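ScaE cell-surface anchored scaffoldin protein (Ruminococcus flavefaciens, PDB 2ZF9) probably binds dockerin modules through this type III cohesin module, anchoring cellulosomal components to the bacterial cell surface. Local coordinates at residues Ala173-Thr177 with Gln178-Gln182. Sequence-based numbering, arbitrary orientation.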
# COMPACT_ATOMS: atom_id res chain seq x y z
N ALA A 173 -1.60 -11.09 -10.07
CA ALA A 173 -0.61 -12.07 -9.64
C ALA A 173 0.77 -11.41 -9.61
O ALA A 173 1.51 -11.60 -8.64
CB ALA A 173 -0.61 -13.29 -10.57
N TRP A 174 1.10 -10.63 -10.64
CA TRP A 174 2.38 -9.92 -10.63
C TRP A 174 2.45 -9.01 -9.39
O TRP A 174 3.45 -8.98 -8.69
CB TRP A 174 2.65 -9.08 -11.92
CG TRP A 174 3.93 -8.30 -11.74
CD1 TRP A 174 4.08 -7.06 -11.19
CD2 TRP A 174 5.25 -8.79 -12.02
NE1 TRP A 174 5.43 -6.73 -11.14
CE2 TRP A 174 6.16 -7.78 -11.64
CE3 TRP A 174 5.75 -9.98 -12.57
CZ2 TRP A 174 7.55 -7.93 -11.77
CZ3 TRP A 174 7.14 -10.14 -12.72
CH2 TRP A 174 8.02 -9.10 -12.34
N THR A 175 1.40 -8.24 -9.16
CA THR A 175 1.44 -7.22 -8.12
C THR A 175 1.78 -7.83 -6.75
O THR A 175 2.66 -7.36 -6.05
CB THR A 175 0.08 -6.55 -8.02
OG1 THR A 175 -0.12 -5.79 -9.19
CG2 THR A 175 0.01 -5.58 -6.81
N PHE A 176 1.09 -8.90 -6.37
CA PHE A 176 1.22 -9.42 -5.03
C PHE A 176 2.39 -10.39 -4.89
O PHE A 176 2.82 -10.68 -3.77
CB PHE A 176 -0.08 -10.10 -4.62
CG PHE A 176 -1.21 -9.11 -4.34
CD1 PHE A 176 -1.10 -8.20 -3.30
CD2 PHE A 176 -2.37 -9.11 -5.09
CE1 PHE A 176 -2.14 -7.28 -3.00
CE2 PHE A 176 -3.44 -8.20 -4.81
CZ PHE A 176 -3.31 -7.28 -3.76
N THR A 177 2.90 -10.93 -6.00
CA THR A 177 4.06 -11.85 -5.88
C THR A 177 5.42 -11.18 -6.12
O THR A 177 6.46 -11.65 -5.60
CB THR A 177 4.00 -13.06 -6.84
OG1 THR A 177 4.00 -12.59 -8.20
CG2 THR A 177 2.78 -13.95 -6.56
N GLN A 178 5.42 -10.13 -6.92
CA GLN A 178 6.67 -9.48 -7.32
C GLN A 178 6.66 -7.95 -7.29
O GLN A 178 7.72 -7.30 -7.36
CB GLN A 178 7.07 -9.93 -8.75
CG GLN A 178 7.30 -11.46 -8.92
CD GLN A 178 8.42 -12.02 -8.04
OE1 GLN A 178 9.29 -11.29 -7.58
NE2 GLN A 178 8.39 -13.34 -7.82
N GLY A 179 5.48 -7.34 -7.19
CA GLY A 179 5.42 -5.90 -7.44
C GLY A 179 5.27 -5.07 -6.19
O GLY A 179 4.81 -3.93 -6.27
N ILE A 180 5.66 -5.61 -5.03
CA ILE A 180 5.51 -4.81 -3.80
C ILE A 180 6.85 -4.28 -3.35
O ILE A 180 7.79 -5.06 -3.17
CB ILE A 180 4.85 -5.61 -2.64
CG1 ILE A 180 3.48 -6.18 -3.06
CG2 ILE A 180 4.75 -4.70 -1.41
CD1 ILE A 180 2.45 -5.11 -3.57
N GLU A 181 6.95 -2.96 -3.18
CA GLU A 181 8.09 -2.32 -2.55
C GLU A 181 7.66 -1.81 -1.16
O GLU A 181 6.96 -0.80 -1.05
CB GLU A 181 8.62 -1.23 -3.46
CG GLU A 181 9.94 -0.56 -3.01
CD GLU A 181 10.24 0.74 -3.80
OE1 GLU A 181 9.84 0.82 -5.00
OE2 GLU A 181 10.85 1.68 -3.22
N GLN A 182 8.05 -2.52 -0.11
CA GLN A 182 7.59 -2.19 1.23
C GLN A 182 8.28 -0.89 1.71
O GLN A 182 9.35 -0.51 1.20
CB GLN A 182 7.88 -3.34 2.22
CG GLN A 182 7.29 -4.72 1.87
CD GLN A 182 5.75 -4.76 1.87
OE1 GLN A 182 5.10 -3.74 1.67
NE2 GLN A 182 5.18 -5.94 2.09
O HOH W 1 5.75 -14.46 -9.48
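With CG of Trp174 anti to its own amide nitrogen (chi1 175°), the indole is laid beside the following turn of the chain, where it meets Gln178 CB. That methylene stands 3.6 Å from the centroid of the six-membered ring of Trp174 and 9° off its normal, which defines a CH-pi contact over one face. The same pair is joined through the backbone, Gln178 N donating to Trp174 O at 2.9 Å. An alanine at Trp174 has no ring for Gln178 CB to rest on, and would probably leave a gap beside that methylene and Lys31 without its cation-pi partner. The next bond, from Gly179 N to Thr175 O, is 3.0 Å long and bent at the hydrogen, its donor lying above the carbonyl plane, 51° out of it and not on a lone pair. Ile180 then brings CG1 to 3.3 Å from Thr175 O, while its CD1 meets Thr175 CG2 at 4.1 Å. On the helix itself, Ala173 O accepts from both Thr177 N and Thr177 OG1, which approach opposite faces of its plane; a water donates to that hydroxyl and weakly bridges it to Gln178 NE2. Within the cohesin module the contact links helix 166-178 to strand 180-187, with Ile180 packed on Leu34 of strand 33-41 and Val147 of strand 142-149.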